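Beta-1,4-mannanase (Aplysia kurodai, PDB 3VUP) hydrolyses the β-1,4-linked mannose backbone of mannans, probably as a digestive enzyme of the sea hare. Local coordinates at residues Y30-G35 and L61-Q66; R43-F48 and L96-K101; C109-A114 and L201-W206; D232-N237 and F276-S281. All coordinates share one frame; numbering follows the deposited sequence. Where two conformers were deposited one is given.

Contact 1. Residues Y30-G35 and L61-Q66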
# COMPACT_ATOMS: atom_id res chain seq x y z
N TYR A 30 -10.03 6.82 -11.62
CA TYR A 30 -11.14 6.60 -12.54
C TYR A 30 -11.09 5.20 -13.15
O TYR A 30 -11.48 5.00 -14.30
CB TYR A 30 -11.08 7.62 -13.68
CG TYR A 30 -11.89 8.84 -13.40
CD1 TYR A 30 -11.48 9.76 -12.45
CD2 TYR A 30 -13.07 9.08 -14.08
CE1 TYR A 30 -12.23 10.88 -12.18
CE2 TYR A 30 -13.83 10.19 -13.82
CZ TYR A 30 -13.41 11.09 -12.87
OH TYR A 30 -14.19 12.19 -12.63
N ASP A 31 -10.60 4.23 -12.38
CA ASP A 31 -10.40 2.87 -12.88
C ASP A 31 -11.47 1.88 -12.42
O ASP A 31 -11.64 0.84 -13.04
CB ASP A 31 -9.04 2.33 -12.44
CG ASP A 31 -7.88 2.92 -13.22
OD1 ASP A 31 -8.02 3.14 -14.44
OD2 ASP A 31 -6.80 3.11 -12.60
N PHE A 32 -12.14 2.19 -11.31
CA PHE A 32 -13.06 1.26 -10.66
C PHE A 32 -14.37 1.91 -10.31
O PHE A 32 -14.40 3.07 -9.93
CB PHE A 32 -12.40 0.66 -9.41
CG PHE A 32 -11.23 -0.19 -9.74
CD1 PHE A 32 -11.41 -1.50 -10.15
CD2 PHE A 32 -9.95 0.34 -9.74
CE1 PHE A 32 -10.34 -2.27 -10.52
CE2 PHE A 32 -8.87 -0.44 -10.12
CZ PHE A 32 -9.07 -1.75 -10.50
N GLY A 33 -15.46 1.16 -10.45
CA GLY A 33 -16.77 1.67 -10.12
C GLY A 33 -17.35 2.49 -11.25
O GLY A 33 -16.63 2.93 -12.14
N ASP A 34 -18.67 2.69 -11.22
CA ASP A 34 -19.36 3.49 -12.22
C ASP A 34 -18.98 3.12 -13.66
O ASP A 34 -18.84 3.99 -14.53
CB ASP A 34 -19.18 4.98 -11.95
CG ASP A 34 -19.85 5.43 -10.66
OD1 ASP A 34 -20.60 4.63 -10.06
OD2 ASP A 34 -19.65 6.60 -10.25
N GLY A 35 -18.81 1.82 -13.91
CA GLY A 35 -18.53 1.30 -15.23
C GLY A 35 -17.10 1.49 -15.71
O GLY A 35 -16.77 1.15 -16.85
N LEU A 61 -1.94 -1.38 -7.11
CA LEU A 61 -2.67 -0.41 -7.93
C LEU A 61 -3.67 0.31 -7.04
O LEU A 61 -4.11 -0.21 -6.01
CB LEU A 61 -3.34 -1.06 -9.14
CG LEU A 61 -4.66 -1.82 -8.96
CD1 LEU A 61 -5.21 -2.22 -10.31
CD2 LEU A 61 -4.49 -3.05 -8.09
N TRP A 62 -4.01 1.53 -7.44
CA TRP A 62 -4.72 2.44 -6.56
C TRP A 62 -6.19 2.53 -6.93
O TRP A 62 -6.54 2.58 -8.11
CB TRP A 62 -4.08 3.82 -6.61
CG TRP A 62 -2.65 3.91 -6.15
CD1 TRP A 62 -1.75 2.90 -5.93
CD2 TRP A 62 -1.96 5.12 -5.89
NE1 TRP A 62 -0.54 3.43 -5.52
CE2 TRP A 62 -0.64 4.80 -5.50
CE3 TRP A 62 -2.33 6.47 -5.93
CZ2 TRP A 62 0.30 5.78 -5.17
CZ3 TRP A 62 -1.41 7.43 -5.61
CH2 TRP A 62 -0.10 7.08 -5.24
N ILE A 63 -7.03 2.58 -5.90
CA ILE A 63 -8.47 2.45 -6.06
C ILE A 63 -9.20 3.79 -5.85
O ILE A 63 -9.44 4.50 -6.82
CB ILE A 63 -9.06 1.34 -5.14
CG1 ILE A 63 -8.22 0.04 -5.24
CG2 ILE A 63 -10.52 1.10 -5.47
CD1 ILE A 63 -8.11 -0.54 -6.63
N HIS A 64 -9.54 4.14 -4.61
CA HIS A 64 -10.32 5.37 -4.38
C HIS A 64 -9.49 6.63 -4.58
O HIS A 64 -9.98 7.65 -5.09
CB HIS A 64 -10.91 5.44 -2.97
CG HIS A 64 -11.66 4.22 -2.51
ND1 HIS A 64 -12.62 3.57 -3.27
CD2 HIS A 64 -11.65 3.59 -1.31
CE1 HIS A 64 -13.13 2.58 -2.57
NE2 HIS A 64 -12.56 2.57 -1.37
N ILE A 65 -8.24 6.58 -4.10
CA ILE A 65 -7.29 7.69 -4.14
C ILE A 65 -7.75 8.80 -3.19
O ILE A 65 -7.49 8.71 -1.99
CB ILE A 65 -6.94 8.11 -5.58
CG1 ILE A 65 -6.54 6.85 -6.37
CG2 ILE A 65 -5.80 9.10 -5.58
CD1 ILE A 65 -5.86 7.11 -7.69
N GLN A 66 -8.44 9.82 -3.69
CA GLN A 66 -9.03 10.80 -2.78
C GLN A 66 -10.54 10.94 -2.96
O GLN A 66 -11.13 11.97 -2.63
CB GLN A 66 -8.29 12.15 -2.87
CG GLN A 66 -6.83 11.98 -2.48
CD GLN A 66 -6.06 13.27 -2.32
OE1 GLN A 66 -6.20 14.20 -3.12
NE2 GLN A 66 -5.21 13.32 -1.30
O HOH W 1 -7.10 4.63 -10.18
O HOH W 2 -5.79 1.25 -10.62
O HOH W 3 -10.26 4.11 -9.52
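The phenyl ring of F32 has L61 CD1 and the carbonyl oxygen of W62 at its edge, near the ring plane, and water 2 sits in that plane as well. I63 CD1 approaches obliquely and makes the tightest contact, 3.6 Å from F32 CE2, whereas L61 CD1 stands 3.9 Å from F32 CZ. Placing CG beside its own backbone N (chi1 -65°) swings the F32 ring toward the end of strand 58-65, and M88, M92 and L95 of helix 88-101 also pack on F32.

Next to this greasy patch the polar links between the two segments run through water. D31 OD2 receives a hydrogen from water 1 and another from water 2, each at 2.9 Å. Both waters give a second hydrogen to W62 O, lying 2.9 Å from it in the case of water 2. Water 3 accepts from D31 N and donates to I63 O, 2.8 Å away. Within the same loop, M26 N also bonds D31 OD2 and S27 N bonds D31 OD1.

This is the first βα loop of a TIM barrel, folded over the second strand. The chemistry implies a division of labour: the ring packs on the leucine and isoleucine methyls, while three ordered waters fill the step between D31 and the carbonyls of W62 and I63.

Contact 2. Residues R43-F48 and L96-K101; sequences RIEPEF and LDTAKK
E45 and F48 face T98, A99 and K101 across two helices that run in the same general direction, their local axes 9.8 Å apart and crossing at -34°. They belong to helices 36-53 and 88-101, the first two of the outer helical layer of a TIM barrel, and so illustrate how consecutive βα units pack side by side. On the barrel side, F48 CE1 rests 3.6 Å from A99 CB, and V106 of strand 105-112 touches both residues. Farther out, the CG2 methyl of T98 lies against the aliphatic part of E45, 3.9 Å from E45 CG, while T98 OG1 turns back to D94 O of its own helix.

The polar end of E45 lies farthest out. With CG anti to the backbone N (chi1 -179°) and the chain extended beyond it, E45 places OE2 where it is hydrogen-bonded to Y102 OH. Were E45 replaced by alanine, Y102 and K101 would probably lose their shared carboxylate, and the T98 methyl the aliphatic chain packed on it. In the conformer given for K101, one of two, its NZ forms a salt bridge with E45 OE2 at 2.8 Å, on the syn side of the carboxylate and 29° out of its plane.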
# COMPACT_ATOMS: atom_id res chain seq x y z
N ARG A 43 -6.80 -2.01 -21.36
CA ARG A 43 -5.46 -1.47 -21.15
C ARG A 43 -4.78 -2.02 -19.89
O ARG A 43 -3.55 -2.13 -19.83
CB ARG A 43 -5.48 0.05 -21.12
CG ARG A 43 -5.80 0.68 -22.46
CD ARG A 43 -5.74 2.19 -22.39
NE ARG A 43 -6.85 2.74 -21.62
CZ ARG A 43 -6.84 3.93 -21.02
NH1 ARG A 43 -5.76 4.70 -21.09
NH2 ARG A 43 -7.90 4.34 -20.35
N ILE A 44 -5.57 -2.36 -18.88
CA ILE A 44 -5.01 -2.89 -17.64
C ILE A 44 -4.61 -4.35 -17.77
O ILE A 44 -3.55 -4.76 -17.29
CB ILE A 44 -5.96 -2.68 -16.45
CG1 ILE A 44 -6.12 -1.18 -16.17
CG2 ILE A 44 -5.44 -3.40 -15.21
CD1 ILE A 44 -7.17 -0.86 -15.15
N GLU A 45 -5.45 -5.15 -18.41
CA GLU A 45 -5.12 -6.57 -18.56
C GLU A 45 -3.73 -6.82 -19.22
O GLU A 45 -2.97 -7.64 -18.71
CB GLU A 45 -6.24 -7.35 -19.25
CG GLU A 45 -5.93 -8.83 -19.39
CD GLU A 45 -7.13 -9.67 -19.75
OE1 GLU A 45 -8.23 -9.11 -19.98
OE2 GLU A 45 -6.97 -10.91 -19.81
N PRO A 46 -3.40 -6.09 -20.31
CA PRO A 46 -2.05 -6.28 -20.87
C PRO A 46 -0.93 -5.97 -19.89
O PRO A 46 0.15 -6.54 -20.02
CB PRO A 46 -2.03 -5.31 -22.05
CG PRO A 46 -3.44 -5.23 -22.48
CD PRO A 46 -4.25 -5.30 -21.21
N GLU A 47 -1.15 -5.07 -18.93
CA GLU A 47 -0.13 -4.80 -17.93
C GLU A 47 0.07 -6.00 -17.01
O GLU A 47 1.19 -6.28 -16.60
CB GLU A 47 -0.45 -3.53 -17.15
CG GLU A 47 -0.51 -2.29 -18.02
CD GLU A 47 0.82 -1.94 -18.66
OE1 GLU A 47 1.88 -2.27 -18.09
OE2 GLU A 47 0.81 -1.32 -19.75
N PHE A 48 -1.01 -6.70 -16.68
CA PHE A 48 -0.86 -7.94 -15.93
C PHE A 48 -0.09 -8.99 -16.74
O PHE A 48 0.77 -9.70 -16.21
CB PHE A 48 -2.22 -8.50 -15.50
CG PHE A 48 -2.78 -7.82 -14.27
CD1 PHE A 48 -2.49 -8.31 -13.01
CD2 PHE A 48 -3.58 -6.70 -14.37
CE1 PHE A 48 -2.99 -7.70 -11.88
CE2 PHE A 48 -4.09 -6.08 -13.23
CZ PHE A 48 -3.79 -6.59 -11.99
N LEU A 96 -9.59 -9.18 -9.67
CA LEU A 96 -8.91 -10.31 -9.06
C LEU A 96 -8.96 -11.57 -9.93
O LEU A 96 -7.99 -12.31 -10.00
CB LEU A 96 -9.47 -10.56 -7.65
CG LEU A 96 -9.25 -9.42 -6.65
CD1 LEU A 96 -10.01 -9.69 -5.37
CD2 LEU A 96 -7.77 -9.22 -6.36
N ASP A 97 -10.09 -11.81 -10.59
CA ASP A 97 -10.19 -12.93 -11.51
C ASP A 97 -9.19 -12.77 -12.66
O ASP A 97 -8.58 -13.73 -13.12
CB ASP A 97 -11.61 -13.05 -12.08
CG ASP A 97 -12.63 -13.51 -11.06
OD1 ASP A 97 -12.24 -14.08 -10.01
OD2 ASP A 97 -13.83 -13.31 -11.32
N THR A 98 -9.03 -11.53 -13.12
CA THR A 98 -8.10 -11.23 -14.20
C THR A 98 -6.66 -11.48 -13.75
O THR A 98 -5.87 -12.11 -14.46
CB THR A 98 -8.28 -9.79 -14.70
OG1 THR A 98 -9.62 -9.63 -15.19
CG2 THR A 98 -7.30 -9.47 -15.82
N ALA A 99 -6.34 -11.00 -12.55
CA ALA A 99 -5.01 -11.20 -11.99
C ALA A 99 -4.69 -12.69 -11.83
O ALA A 99 -3.58 -13.14 -12.11
CB ALA A 99 -4.90 -10.51 -10.68
N LYS A 100 -5.69 -13.46 -11.39
CA LYS A 100 -5.50 -14.89 -11.19
C LYS A 100 -5.05 -15.56 -12.49
O LYS A 100 -4.20 -16.45 -12.46
CB LYS A 100 -6.79 -15.54 -10.67
CG LYS A 100 -6.69 -17.04 -10.42
CD LYS A 100 -8.03 -17.65 -10.02
CE LYS A 100 -7.96 -19.16 -9.92
NZ LYS A 100 -9.27 -19.75 -9.52
N LYS A 101 -5.61 -15.12 -13.61
CA LYS A 101 -5.27 -15.68 -14.92
C LYS A 101 -3.78 -15.57 -15.22
O LYS A 101 -3.21 -16.42 -15.91
CB LYS A 101 -6.07 -14.99 -16.04
CG LYS A 101 -7.57 -15.22 -15.96
CD LYS A 101 -8.24 -14.83 -17.27
CE LYS A 101 -7.88 -13.42 -17.69
NZ LYS A 101 -8.50 -13.05 -18.99

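Contact 3. Residues C109-A114 and L201-W206; sequences CLWNAA and LRFLNW
W111 offers one face of its indole to F203, whose ring corner CZ lies over the five-membered ring. The pair joins the third strand of the TIM barrel, 105-112, to helix 197-214, and it is an example of a long-range contact carried by just two side chains: the nearest backbones, at W111 and L204, are 10.5 Å apart between CA atoms. F203 CZ lies 3.5 Å from W111 CD1 and 3.7 Å from W111 NE1. The ring centroids are 5.1 Å apart with planes at 52°, an oblique meeting. F203 spans the gap because its CG is anti to the backbone N (chi1 176°), which throws the ring off the helix toward the strand.

L123 of helix 122-128 touches both rings, L126 and I127 add to the packing, and the ring of H64 also meets the indole. W111 NE1 is hydrogen-bonded to Q207 OE1, one turn beyond F203, which fixes the rotation of the indole. A leucine here would probably leave Q207 without that N-H and F203 without the flat surface on which CZ rests.

Just past W111 the strand ends in an Asx turn, whose N112 side chain also bonds N161 of the neighbouring strand. N112 OD1 accepts from A114 N at 3.0 Å, the donor standing above the carbonyl plane, 61° out of it.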
# COMPACT_ATOMS: atom_id res chain seq x y z
N CYS A 109 -4.61 -0.37 -3.27
CA CYS A 109 -4.32 0.71 -2.34
C CYS A 109 -5.53 1.64 -2.30
O CYS A 109 -5.87 2.25 -3.32
CB CYS A 109 -3.05 1.45 -2.76
SG CYS A 109 -2.67 2.87 -1.72
N LEU A 110 -6.17 1.74 -1.15
CA LEU A 110 -7.46 2.41 -1.06
C LEU A 110 -7.37 3.92 -1.23
O LEU A 110 -8.06 4.48 -2.08
CB LEU A 110 -8.17 2.06 0.25
CG LEU A 110 -8.49 0.58 0.43
CD1 LEU A 110 -9.13 0.38 1.80
CD2 LEU A 110 -9.38 0.06 -0.69
N TRP A 111 -6.51 4.56 -0.43
CA TRP A 111 -6.48 6.02 -0.32
C TRP A 111 -5.08 6.57 -0.61
O TRP A 111 -4.09 5.82 -0.63
CB TRP A 111 -6.89 6.44 1.09
CG TRP A 111 -8.24 5.95 1.51
CD1 TRP A 111 -8.51 4.96 2.41
CD2 TRP A 111 -9.52 6.44 1.06
NE1 TRP A 111 -9.86 4.79 2.55
CE2 TRP A 111 -10.50 5.69 1.73
CE3 TRP A 111 -9.93 7.42 0.15
CZ2 TRP A 111 -11.87 5.91 1.54
CZ3 TRP A 111 -11.28 7.64 -0.04
CH2 TRP A 111 -12.23 6.88 0.65
N ASN A 112 -5.00 7.88 -0.79
CA ASN A 112 -3.74 8.55 -1.10
C ASN A 112 -3.66 9.87 -0.36
O ASN A 112 -4.62 10.65 -0.35
CB ASN A 112 -3.66 8.81 -2.61
CG ASN A 112 -2.37 9.48 -3.03
OD1 ASN A 112 -1.32 9.26 -2.42
ND2 ASN A 112 -2.43 10.29 -4.09
N ALA A 113 -2.50 10.13 0.25
CA ALA A 113 -2.22 11.42 0.88
C ALA A 113 -0.95 12.09 0.33
O ALA A 113 -0.45 13.05 0.93
CB ALA A 113 -2.14 11.28 2.40
N ALA A 114 -0.43 11.61 -0.80
CA ALA A 114 0.79 12.19 -1.38
C ALA A 114 0.55 13.48 -2.18
O ALA A 114 1.51 14.14 -2.57
CB ALA A 114 1.50 11.18 -2.25
N LEU A 201 -4.29 7.51 12.78
CA LEU A 201 -4.18 6.17 13.33
C LEU A 201 -5.56 5.55 13.58
O LEU A 201 -5.73 4.34 13.41
CB LEU A 201 -3.29 6.14 14.57
CG LEU A 201 -1.82 6.47 14.32
CD1 LEU A 201 -1.09 6.58 15.65
CD2 LEU A 201 -1.17 5.43 13.41
N ARG A 202 -6.54 6.35 13.99
CA ARG A 202 -7.89 5.85 14.11
C ARG A 202 -8.40 5.41 12.74
O ARG A 202 -8.98 4.33 12.59
CB ARG A 202 -8.83 6.90 14.70
CG ARG A 202 -10.28 6.46 14.69
CD ARG A 202 -11.23 7.53 15.22
NE ARG A 202 -11.27 8.71 14.36
CZ ARG A 202 -10.75 9.89 14.69
NH1 ARG A 202 -10.15 10.05 15.86
NH2 ARG A 202 -10.84 10.91 13.85
N PHE A 203 -8.18 6.25 11.74
CA PHE A 203 -8.57 5.99 10.36
C PHE A 203 -8.02 4.65 9.89
O PHE A 203 -8.74 3.84 9.30
CB PHE A 203 -8.06 7.17 9.52
CG PHE A 203 -8.26 7.07 8.02
CD1 PHE A 203 -9.48 7.38 7.44
CD2 PHE A 203 -7.19 6.77 7.20
CE1 PHE A 203 -9.64 7.35 6.06
CE2 PHE A 203 -7.34 6.73 5.82
CZ PHE A 203 -8.56 7.02 5.25
N LEU A 204 -6.74 4.42 10.17
CA LEU A 204 -6.10 3.17 9.79
C LEU A 204 -6.58 1.98 10.63
O LEU A 204 -6.92 0.92 10.08
CB LEU A 204 -4.58 3.32 9.86
CG LEU A 204 -3.97 4.38 8.92
CD1 LEU A 204 -2.51 4.62 9.26
CD2 LEU A 204 -4.11 3.96 7.46
N ASN A 205 -6.63 2.15 11.94
CA ASN A 205 -7.07 1.08 12.84
C ASN A 205 -8.47 0.60 12.50
O ASN A 205 -8.72 -0.60 12.42
CB ASN A 205 -7.00 1.58 14.29
CG ASN A 205 -7.56 0.58 15.30
OD1 ASN A 205 -8.60 0.81 15.91
ND2 ASN A 205 -6.85 -0.53 15.50
N TRP A 206 -9.40 1.53 12.30
CA TRP A 206 -10.78 1.12 12.05
C TRP A 206 -10.92 0.38 10.73
O TRP A 206 -11.66 -0.60 10.64
CB TRP A 206 -11.73 2.32 12.10
CG TRP A 206 -11.98 2.85 13.49
CD1 TRP A 206 -11.28 2.58 14.64
CD2 TRP A 206 -13.03 3.75 13.87
NE1 TRP A 206 -11.83 3.26 15.70
CE2 TRP A 206 -12.90 3.98 15.26
CE3 TRP A 206 -14.06 4.38 13.18
CZ2 TRP A 206 -13.77 4.83 15.96
CZ3 TRP A 206 -14.92 5.22 13.87
CH2 TRP A 206 -14.77 5.43 15.25

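Contact 4. Residues D232-N237 and F276-S281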
# COMPACT_ATOMS: atom_id res chain seq x y z
N ASP A 232 11.60 2.82 15.14
CA ASP A 232 12.11 3.44 16.37
C ASP A 232 13.63 3.54 16.37
O ASP A 232 14.20 4.08 17.31
CB ASP A 232 11.62 2.67 17.59
CG ASP A 232 10.13 2.87 17.82
OD1 ASP A 232 9.68 4.03 17.84
OD2 ASP A 232 9.41 1.85 17.97
N HIS A 233 14.28 3.00 15.34
CA HIS A 233 15.72 3.17 15.17
C HIS A 233 16.00 4.45 14.41
O HIS A 233 15.07 5.18 14.06
CB HIS A 233 16.31 1.92 14.50
CG HIS A 233 16.28 0.72 15.40
ND1 HIS A 233 17.42 0.09 15.84
CD2 HIS A 233 15.25 0.09 16.00
CE1 HIS A 233 17.09 -0.91 16.64
NE2 HIS A 233 15.77 -0.93 16.75
N PHE A 234 17.27 4.76 14.18
CA PHE A 234 17.65 5.93 13.37
C PHE A 234 17.15 7.25 13.95
O PHE A 234 16.95 8.21 13.21
CB PHE A 234 17.17 5.78 11.92
CG PHE A 234 17.75 4.59 11.21
CD1 PHE A 234 19.01 4.66 10.64
CD2 PHE A 234 17.03 3.42 11.09
CE1 PHE A 234 19.54 3.57 9.98
CE2 PHE A 234 17.56 2.32 10.44
CZ PHE A 234 18.81 2.40 9.88
N ASN A 235 16.98 7.31 15.27
CA ASN A 235 16.49 8.51 15.95
C ASN A 235 15.06 8.87 15.52
O ASN A 235 14.64 10.02 15.66
CB ASN A 235 17.44 9.71 15.78
CG ASN A 235 18.89 9.37 16.07
OD1 ASN A 235 19.19 8.71 17.07
ND2 ASN A 235 19.79 9.82 15.19
N MET A 236 14.32 7.88 15.03
CA MET A 236 12.96 8.06 14.56
C MET A 236 11.96 7.42 15.53
O MET A 236 12.33 6.88 16.57
CB MET A 236 12.82 7.49 13.15
CG MET A 236 13.72 8.22 12.15
SD MET A 236 13.25 9.94 11.90
CE MET A 236 14.84 10.62 11.40
N ASN A 237 10.69 7.47 15.15
CA ASN A 237 9.59 6.99 15.96
C ASN A 237 8.64 6.21 15.06
O ASN A 237 8.17 6.74 14.05
CB ASN A 237 8.91 8.24 16.55
CG ASN A 237 7.71 7.94 17.41
OD1 ASN A 237 7.47 6.81 17.83
ND2 ASN A 237 6.93 8.99 17.69
N PHE A 276 17.73 1.37 0.77
CA PHE A 276 18.73 1.00 -0.23
C PHE A 276 20.17 1.13 0.21
O PHE A 276 21.08 0.79 -0.54
CB PHE A 276 18.45 1.73 -1.55
CG PHE A 276 17.33 1.13 -2.31
CD1 PHE A 276 17.55 -0.01 -3.07
CD2 PHE A 276 16.05 1.65 -2.25
CE1 PHE A 276 16.52 -0.62 -3.76
CE2 PHE A 276 15.02 1.05 -2.95
CZ PHE A 276 15.25 -0.08 -3.70
N THR A 277 20.40 1.58 1.44
CA THR A 277 21.73 1.57 2.03
C THR A 277 21.74 0.85 3.38
O THR A 277 22.72 0.91 4.12
CB THR A 277 22.30 2.99 2.21
OG1 THR A 277 21.38 3.75 2.99
CG2 THR A 277 22.52 3.66 0.85
N HIS A 278 20.64 0.16 3.68
CA HIS A 278 20.49 -0.58 4.91
C HIS A 278 19.93 -1.97 4.65
O HIS A 278 19.82 -2.41 3.50
CB HIS A 278 19.64 0.22 5.90
CG HIS A 278 20.32 1.48 6.33
ND1 HIS A 278 20.21 2.67 5.64
CD2 HIS A 278 21.22 1.71 7.32
CE1 HIS A 278 20.97 3.58 6.22
NE2 HIS A 278 21.59 3.02 7.24
N GLN A 279 19.64 -2.70 5.72
CA GLN A 279 19.03 -4.00 5.56
C GLN A 279 17.80 -4.06 6.46
O GLN A 279 17.65 -3.24 7.38
CB GLN A 279 20.01 -5.13 5.84
CG GLN A 279 20.57 -5.14 7.25
CD GLN A 279 21.61 -6.24 7.47
OE1 GLN A 279 21.44 -7.38 7.01
NE2 GLN A 279 22.68 -5.91 8.18
N ALA A 280 16.90 -4.99 6.16
CA ALA A 280 15.62 -5.04 6.86
C ALA A 280 15.79 -5.07 8.38
O ALA A 280 15.05 -4.38 9.10
CB ALA A 280 14.80 -6.24 6.39
N SER A 281 16.76 -5.82 8.87
CA SER A 281 16.92 -5.95 10.31
C SER A 281 17.32 -4.64 11.00
O SER A 281 17.13 -4.51 12.20
CB SER A 281 17.91 -7.06 10.64
OG SER A 281 19.16 -6.78 10.03
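F234 and H278 reach toward each other from two surface loops and meet as a T-shaped pair, the phenyl edge pointing into the face of the imidazole. The centroids are 4.9 Å apart and the planes stand at 82°. Two ring carbons do the touching: F234 CE1 lies 3.5 Å from H278 NE2, and F234 CZ lies 3.6 Å from H278 CD2, so the edge sits toward the rim of the imidazole rather than over its middle.

The conformations explain the encounter. F234 is the second residue of a type I' turn from H233 to M236, closed by M236 N bonding H233 O at 3.0 Å; its backbone is left-handed (phi 61°), and its side chain points toward H278. Both aromatic side chains take the same first torsion, CG beside the backbone N and anti to the carbonyl carbon (chi1 -61° in F234). The imidazole cannot turn freely, because ND1 is hydrogen-bonded to A274 O in its own loop. V273 and Y283 touch F234, and Y283 also touches H278.

The pair joins the loops that follow neighbouring barrel strands 220-224 and 259-262. F234 also touches a crystal neighbour, which may influence its setting. Chemically, the slightly positive C-H edge of the phenyl faces the π electrons of the imidazole, a modest edge-to-face attraction between two partly exposed rings, one of them held in its rotation by the bond from ND1.

How the contacts relate
The four contacts sample different levels of one TIM barrel. Contacts 1 and 3 each use one of two neighbouring barrel strands, 58-65 and 105-112; their centres are 15 Å apart, and main-chain pairing stitches them: L61 O is 2.8 Å from C109 N, a probable hydrogen bond. Contact 2, centred 15 Å from contact 1, packs the helices outside those strands and meets it where I44 CD1 touches D31. Contact 4 is remote, its centre 33 Å from contact 1 and 23 Å from contact 3, on the other side of the chain's centre from contacts 1 and 2. A bound Tris molecule about 3 Å from the W62 side chain, probably from crystallisation, may mark a pocket beside contacts 1 and 3, where N112 packs against W62.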